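Local coordinates for protein glycerol-3-phosphate dehydrogenase [NAD(+)] 1 (Saccharomyces cerevisiae, PDB 4FGW) that interconverts dihydroxyacetone phosphate and sn-glycerol 3-phosphate with NADH/NAD(+), and so drives glycerol production in yeast under hyperosmotic stress, at residues T38-S42 and M70-E74; S42-T48 and N92-L96. All coordinates share one frame. Numbering follows the deposited sequence.

How the contacts relate
Both contacts lie in the N-terminal, NAD-binding Rossmann part of the chain, with centres about 9 Å apart. They share S42. Strand 35-40 leads through the glycine-rich turn into helix 44-59. Contact 1 joins the end of that strand to its neighbour in the sheet, 67-71. Contact 2 joins the turn and the first turn of the helix to the loop after helix 82-86. Along the chain the order is 38-42, 42-48, 70-74, 92-96, so the two contacts interleave. They also touch: M70 SD lies 3.8 Å from T47 CA, and V39 CG1 3.5 Å from G46 O. Together they take in the strand end, the helix start and the turn between them, which probably binds NAD(+).

Contact 1: residues T38-S42 and M70-E74; sequences TVIGS and MWVFE
Residues 38-40 and 70-71 are the ends of two neighbouring parallel strands. V39 pairs with M70 (CA-CA 4.7 Å) and I40 with W71 (4.9 Å). W71 N donates to V39 O at 2.8 Å, and M70 CA makes a CA-H...O contact with V39 O at 3.3 Å. Beyond I40 the chain turns: G41 has phi/psi -172/-76 and S42 has 69/-9. V39 and M70 share one sheet face, beside helix 44-59. M70 is t, t, p and brings SD to 3.8 Å from S42 CA. I40 (m, m) and W71 (chi1 t) share the other face, with I40 CG2 3.8 Å from W71 CE3; L111 and I133 also pack there. S42 (chi1 p) points its CA-CB bond toward 70-74; its OG lies 3.5 Å from V72 CA. A water donates to S42 OG (2.6 Å) and W71 O (3.1 Å) and accepts from F73 N (3.1 Å). G41, S42 and F73 probably bind NAD(+); this is the first beta-alpha-beta crossover of a Rossmann fold, at its glycine-rich turn.

Contact 2: residues S42-T48 and N92-L96; sequences SGNWGTT and NVKYL
S42 (phi/psi 69/-9) presents its carbonyl to the loop 92-96. N92 ND2 donates to S42 O at 2.7 Å, a weak bond. G43 is the N-cap residue of helix 44-59 and forms the closest CA pair, 5.4 Å from G43 CA to Y95 CA. Y95 CB sits 3.9 Å from G43 C; its ring leads away, and its OH bonds to E75. N44 CB points away, yet N44 ND2 comes within 3.4 Å of Y95 O, at an angle too poor for a hydrogen bond. T47 points toward the loop with chi1 m. Its OG1 donates to G43 O (2.6 Å) and accepts a weak bond from N92 ND2 (2.8 Å), while T47 CG2 meets L96 CD2 at 3.9 Å. T48 OG1 donates to N44 O (2.7 Å) and lies 3.4 Å from L96 CD1. In the loop, 93-95 have helical phi/psi without the regular bonds. L96 (chi1 t, chi2 p) points toward the helix. N92 (chi1 t) accepts at OD1 from Y95 N (3.2 Å) in an Asx motif, and L96 N bonds to N92 O (2.8 Å). The N92 amide thus serves both sides: OD1 its own loop, ND2 the turn that probably binds NAD(+).

Contact 1: residues T38-S42 and M70-E74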
ATOM      1  N   THR A  38     -13.211  16.341 -26.973  1.00 71.87           N
ATOM      2  CA  THR A  38     -11.935  16.843 -27.482  1.00 70.67           C
ATOM      3  C   THR A  38     -10.842  16.662 -26.427  1.00 69.76           C
ATOM      4  O   THR A  38     -11.045  16.971 -25.251  1.00 65.99           O
ATOM      5  CB  THR A  38     -12.055  18.295 -27.991  1.00 81.04           C
ATOM      6  OG1 THR A  38     -12.972  18.335 -29.088  1.00 87.32           O
ATOM      7  CG2 THR A  38     -10.712  18.892 -28.429  1.00 76.38           C
ATOM      8  N   VAL A  39      -9.681  16.166 -26.867  1.00 67.14           N
ATOM      9  CA  VAL A  39      -8.499  15.970 -26.032  1.00 64.17           C
ATOM     10  C   VAL A  39      -7.451  17.025 -26.421  1.00 69.99           C
ATOM     11  O   VAL A  39      -7.057  17.104 -27.589  1.00 70.82           O
ATOM     12  CB  VAL A  39      -7.945  14.520 -26.132  1.00 65.92           C
ATOM     13  CG1 VAL A  39      -6.692  14.335 -25.271  1.00 63.00           C
ATOM     14  CG2 VAL A  39      -9.009  13.502 -25.745  1.00 64.48           C
ATOM     15  N   ILE A  40      -7.031  17.851 -25.451  1.00 67.35           N
ATOM     16  CA  ILE A  40      -5.988  18.865 -25.658  1.00 68.97           C
ATOM     17  C   ILE A  40      -4.695  18.214 -25.137  1.00 72.39           C
ATOM     18  O   ILE A  40      -4.503  18.157 -23.916  1.00 71.11           O
ATOM     19  CB  ILE A  40      -6.328  20.203 -24.920  1.00 73.13           C
ATOM     20  CG1 ILE A  40      -7.739  20.768 -25.276  1.00 75.92           C
ATOM     21  CG2 ILE A  40      -5.218  21.254 -25.087  1.00 76.40           C
ATOM     22  CD1 ILE A  40      -8.063  21.073 -26.754  1.00 85.73           C
ATOM     23  N   GLY A  41      -3.873  17.656 -26.035  1.00 69.30           N
ATOM     24  CA  GLY A  41      -2.663  16.970 -25.596  1.00 67.44           C
ATOM     25  C   GLY A  41      -1.658  16.497 -26.618  1.00 74.29           C
ATOM     26  O   GLY A  41      -0.558  17.062 -26.715  1.00 75.83           O
ATOM     27  N   SER A  42      -1.990  15.387 -27.306  1.00 70.49           N
ATOM     28  CA  SER A  42      -1.189  14.747 -28.372  1.00 71.70           C
ATOM     29  C   SER A  42       0.138  14.047 -28.027  1.00 74.04           C
ATOM     30  O   SER A  42       0.689  13.347 -28.879  1.00 75.45           O
ATOM     31  CB  SER A  42      -1.050  15.639 -29.605  1.00 78.70           C
ATOM     32  OG  SER A  42      -0.147  16.715 -29.411  1.00 88.16           O
ATOM     33  N   MET A  70      -8.457  15.626 -31.372  1.00 75.38           N
ATOM     34  CA  MET A  70      -7.256  15.711 -30.552  1.00 71.48           C
ATOM     35  C   MET A  70      -6.395  16.864 -31.034  1.00 79.30           C
ATOM     36  O   MET A  70      -5.938  16.845 -32.180  1.00 81.04           O
ATOM     37  CB  MET A  70      -6.467  14.391 -30.546  1.00 70.91           C
ATOM     38  CG  MET A  70      -5.208  14.449 -29.684  1.00 70.33           C
ATOM     39  SD  MET A  70      -4.261  12.918 -29.591  1.00 70.94           S
ATOM     40  CE  MET A  70      -3.650  12.788 -31.254  1.00 70.99           C
ATOM     41  N   TRP A  71      -6.177  17.871 -30.164  1.00 76.36           N
ATOM     42  CA  TRP A  71      -5.334  19.000 -30.527  1.00 78.26           C
ATOM     43  C   TRP A  71      -3.866  18.594 -30.542  1.00 82.59           C
ATOM     44  O   TRP A  71      -3.310  18.203 -29.514  1.00 78.06           O
ATOM     45  CB  TRP A  71      -5.570  20.252 -29.663  1.00 76.72           C
ATOM     46  CG  TRP A  71      -4.632  21.369 -30.032  1.00 80.05           C
ATOM     47  CD1 TRP A  71      -4.629  22.085 -31.195  1.00 86.89           C
ATOM     48  CD2 TRP A  71      -3.465  21.784 -29.306  1.00 78.64           C
ATOM     49  NE1 TRP A  71      -3.574  22.965 -31.208  1.00 87.45           N
ATOM     50  CE2 TRP A  71      -2.839  22.800 -30.063  1.00 85.70           C
ATOM     51  CE3 TRP A  71      -2.897  21.407 -28.074  1.00 76.37           C
ATOM     52  CZ2 TRP A  71      -1.677  23.450 -29.629  1.00 85.21           C
ATOM     53  CZ3 TRP A  71      -1.749  22.054 -27.643  1.00 77.93           C
ATOM     54  CH2 TRP A  71      -1.153  23.066 -28.413  1.00 82.11           C
ATOM     55  N   VAL A  72      -3.254  18.690 -31.727  1.00 84.56           N
ATOM     56  CA  VAL A  72      -1.847  18.369 -31.954  1.00 85.00           C
ATOM     57  C   VAL A  72      -1.114  19.655 -32.335  1.00 92.30           C
ATOM     58  O   VAL A  72      -1.495  20.299 -33.312  1.00 94.31           O
ATOM     59  CB  VAL A  72      -1.665  17.268 -33.043  1.00 90.46           C
ATOM     60  CG1 VAL A  72      -0.199  16.856 -33.179  1.00 89.97           C
ATOM     61  CG2 VAL A  72      -2.546  16.049 -32.773  1.00 88.02           C
ATOM     62  N   PHE A  73      -0.074  20.032 -31.560  1.00 89.44           N
ATOM     63  CA  PHE A  73       0.752  21.197 -31.870  1.00 93.10           C
ATOM     64  C   PHE A  73       1.541  20.785 -33.116  1.00102.19           C
ATOM     65  O   PHE A  73       2.329  19.838 -33.051  1.00101.93           O
ATOM     66  CB  PHE A  73       1.686  21.568 -30.696  1.00 93.08           C
ATOM     67  CG  PHE A  73       2.546  22.786 -30.960  1.00 98.57           C
ATOM     68  CD1 PHE A  73       2.074  24.064 -30.686  1.00103.92           C
ATOM     69  CD2 PHE A  73       3.822  22.655 -31.502  1.00102.99           C
ATOM     70  CE1 PHE A  73       2.863  25.189 -30.950  1.00108.74           C
ATOM     71  CE2 PHE A  73       4.608  23.781 -31.767  1.00109.62           C
ATOM     72  CZ  PHE A  73       4.125  25.040 -31.488  1.00109.71           C
ATOM     73  N   GLU A  74       1.242  21.424 -34.259  1.00103.09           N
ATOM     74  CA  GLU A  74       1.835  21.098 -35.555  1.00106.75           C
ATOM     75  C   GLU A  74       3.360  21.053 -35.593  1.00112.92           C
ATOM     76  O   GLU A  74       4.039  22.000 -35.192  1.00113.62           O
ATOM     77  CB  GLU A  74       1.250  21.959 -36.689  1.00112.70           C
ATOM     78  CG  GLU A  74       1.414  21.363 -38.080  1.00122.53           C
ATOM     79  CD  GLU A  74       0.631  20.091 -38.348  1.00132.50           C
ATOM     80  OE1 GLU A  74      -0.516  20.192 -38.840  1.00120.59           O
ATOM     81  OE2 GLU A  74       1.169  18.993 -38.080  1.00123.02           O
TER
HETATM   82  O   HOH W   1      -0.567  19.183 -28.581  1.00 62.04           O

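Contact 2: residues S42-T48 and N92-L96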
ATOM      1  N   SER A  42      -1.990  15.387 -27.306  1.00 70.49           N
ATOM      2  CA  SER A  42      -1.189  14.747 -28.372  1.00 71.70           C
ATOM      3  C   SER A  42       0.138  14.047 -28.027  1.00 74.04           C
ATOM      4  O   SER A  42       0.689  13.347 -28.879  1.00 75.45           O
ATOM      5  CB  SER A  42      -1.050  15.639 -29.605  1.00 78.70           C
ATOM      6  OG  SER A  42      -0.147  16.715 -29.411  1.00 88.16           O
ATOM      7  N   GLY A  43       0.624  14.196 -26.799  1.00 68.07           N
ATOM      8  CA  GLY A  43       1.844  13.525 -26.356  1.00 66.31           C
ATOM      9  C   GLY A  43       1.606  12.068 -25.992  1.00 67.63           C
ATOM     10  O   GLY A  43       0.671  11.441 -26.500  1.00 67.64           O
ATOM     11  N   ASN A  44       2.456  11.533 -25.127  1.00 60.91           N
ATOM     12  CA  ASN A  44       2.340  10.194 -24.537  1.00 58.48           C
ATOM     13  C   ASN A  44       0.955   9.858 -24.027  1.00 60.41           C
ATOM     14  O   ASN A  44       0.229   9.059 -24.562  1.00 59.60           O
ATOM     15  CB  ASN A  44       3.250  10.160 -23.319  1.00 57.14           C
ATOM     16  CG  ASN A  44       4.286   9.123 -23.411  1.00 80.77           C
ATOM     17  OD1 ASN A  44       5.269   9.150 -22.704  1.00 69.14           O
ATOM     18  ND2 ASN A  44       4.089   8.200 -24.298  1.00 80.84           N
ATOM     19  N   TRP A  45       0.642  10.505 -22.931  1.00 55.23           N
ATOM     20  CA  TRP A  45      -0.592  10.370 -22.186  1.00 54.00           C
ATOM     21  C   TRP A  45      -1.795  10.908 -22.945  1.00 59.14           C
ATOM     22  O   TRP A  45      -2.864  10.299 -22.895  1.00 59.40           O
ATOM     23  CB  TRP A  45      -0.420  11.003 -20.791  1.00 51.61           C
ATOM     24  CG  TRP A  45      -1.404  10.593 -19.721  1.00 50.99           C
ATOM     25  CD1 TRP A  45      -1.822  11.362 -18.675  1.00 53.50           C
ATOM     26  CD2 TRP A  45      -2.019   9.305 -19.540  1.00 49.50           C
ATOM     27  NE1 TRP A  45      -2.672  10.644 -17.865  1.00 51.70           N
ATOM     28  CE2 TRP A  45      -2.809   9.379 -18.371  1.00 52.27           C
ATOM     29  CE3 TRP A  45      -1.999   8.100 -20.263  1.00 51.02           C
ATOM     30  CZ2 TRP A  45      -3.567   8.300 -17.910  1.00 50.55           C
ATOM     31  CZ3 TRP A  45      -2.729   7.021 -19.791  1.00 51.33           C
ATOM     32  CH2 TRP A  45      -3.491   7.123 -18.621  1.00 50.81           C
ATOM     33  N   GLY A  46      -1.594  12.006 -23.670  1.00 56.83           N
ATOM     34  CA  GLY A  46      -2.607  12.657 -24.492  1.00 58.17           C
ATOM     35  C   GLY A  46      -3.181  11.769 -25.578  1.00 62.63           C
ATOM     36  O   GLY A  46      -4.405  11.679 -25.705  1.00 62.57           O
ATOM     37  N   THR A  47      -2.298  11.106 -26.364  1.00 59.94           N
ATOM     38  CA  THR A  47      -2.688  10.198 -27.456  1.00 61.59           C
ATOM     39  C   THR A  47      -3.363   8.947 -26.893  1.00 63.57           C
ATOM     40  O   THR A  47      -4.358   8.480 -27.451  1.00 64.40           O
ATOM     41  CB  THR A  47      -1.482   9.851 -28.346  1.00 68.10           C
ATOM     42  OG1 THR A  47      -0.777  11.043 -28.662  1.00 66.28           O
ATOM     43  CG2 THR A  47      -1.877   9.139 -29.628  1.00 69.01           C
ATOM     44  N   THR A  48      -2.814   8.417 -25.785  1.00 57.93           N
ATOM     45  CA  THR A  48      -3.317   7.238 -25.091  1.00 55.86           C
ATOM     46  C   THR A  48      -4.737   7.484 -24.568  1.00 59.36           C
ATOM     47  O   THR A  48      -5.629   6.691 -24.862  1.00 59.51           O
ATOM     48  CB  THR A  48      -2.322   6.797 -24.003  1.00 60.67           C
ATOM     49  OG1 THR A  48      -1.027   6.630 -24.586  1.00 59.44           O
ATOM     50  CG2 THR A  48      -2.741   5.513 -23.328  1.00 57.21           C
ATOM     51  N   ASN A  92       0.697   7.840 -33.960  1.00 82.07           N
ATOM     52  CA  ASN A  92       1.440   9.024 -33.523  1.00 80.83           C
ATOM     53  C   ASN A  92       2.901   8.579 -33.506  1.00 84.82           C
ATOM     54  O   ASN A  92       3.459   8.256 -32.450  1.00 81.37           O
ATOM     55  CB  ASN A  92       0.972   9.520 -32.147  1.00 76.51           C
ATOM     56  CG  ASN A  92       1.512  10.883 -31.747  1.00 92.11           C
ATOM     57  OD1 ASN A  92       2.621  11.302 -32.112  1.00 85.85           O
ATOM     58  ND2 ASN A  92       0.742  11.606 -30.956  1.00 79.75           N
ATOM     59  N   VAL A  93       3.492   8.520 -34.711  1.00 85.31           N
ATOM     60  CA  VAL A  93       4.848   8.063 -35.016  1.00 86.60           C
ATOM     61  C   VAL A  93       5.962   8.589 -34.100  1.00 87.74           C
ATOM     62  O   VAL A  93       6.924   7.863 -33.856  1.00 87.72           O
ATOM     63  CB  VAL A  93       5.147   8.157 -36.547  1.00 95.97           C
ATOM     64  CG1 VAL A  93       6.121   9.283 -36.897  1.00 97.82           C
ATOM     65  CG2 VAL A  93       5.629   6.822 -37.095  1.00 97.95           C
ATOM     66  N   LYS A  94       5.809   9.819 -33.568  1.00 82.32           N
ATOM     67  CA  LYS A  94       6.799  10.450 -32.697  1.00 80.43           C
ATOM     68  C   LYS A  94       6.560  10.203 -31.204  1.00 80.82           C
ATOM     69  O   LYS A  94       7.498   9.831 -30.501  1.00 79.69           O
ATOM     70  CB  LYS A  94       6.903  11.961 -32.994  1.00 83.78           C
ATOM     71  CG  LYS A  94       8.118  12.630 -32.357  1.00 90.58           C
ATOM     72  CD  LYS A  94       8.204  14.109 -32.672  1.00 99.96           C
ATOM     73  CE  LYS A  94       9.302  14.767 -31.878  1.00108.06           C
ATOM     74  NZ  LYS A  94       9.397  16.222 -32.160  1.00118.91           N
ATOM     75  N   TYR A  95       5.322  10.436 -30.719  1.00 75.23           N
ATOM     76  CA  TYR A  95       4.988  10.345 -29.297  1.00 71.30           C
ATOM     77  C   TYR A  95       4.430   9.022 -28.775  1.00 72.86           C
ATOM     78  O   TYR A  95       4.530   8.765 -27.576  1.00 70.46           O
ATOM     79  CB  TYR A  95       4.164  11.565 -28.843  1.00 71.81           C
ATOM     80  CG  TYR A  95       4.851  12.881 -29.147  1.00 75.75           C
ATOM     81  CD1 TYR A  95       4.542  13.602 -30.297  1.00 81.14           C
ATOM     82  CD2 TYR A  95       5.842  13.382 -28.308  1.00 75.70           C
ATOM     83  CE1 TYR A  95       5.197  14.797 -30.601  1.00 84.37           C
ATOM     84  CE2 TYR A  95       6.503  14.576 -28.601  1.00 79.36           C
ATOM     85  CZ  TYR A  95       6.176  15.282 -29.747  1.00 89.50           C
ATOM     86  OH  TYR A  95       6.821  16.462 -30.029  1.00 92.88           O
ATOM     87  N   LEU A  96       3.862   8.180 -29.658  1.00 70.24           N
ATOM     88  CA  LEU A  96       3.315   6.869 -29.285  1.00 67.60           C
ATOM     89  C   LEU A  96       3.522   5.862 -30.451  1.00 75.01           C
ATOM     90  O   LEU A  96       2.552   5.469 -31.107  1.00 76.31           O
ATOM     91  CB  LEU A  96       1.833   7.011 -28.873  1.00 65.64           C
ATOM     92  CG  LEU A  96       1.214   5.892 -28.032  1.00 67.43           C
ATOM     93  CD1 LEU A  96       1.688   5.953 -26.579  1.00 63.60           C
ATOM     94  CD2 LEU A  96      -0.295   5.975 -28.071  1.00 69.00           C
TER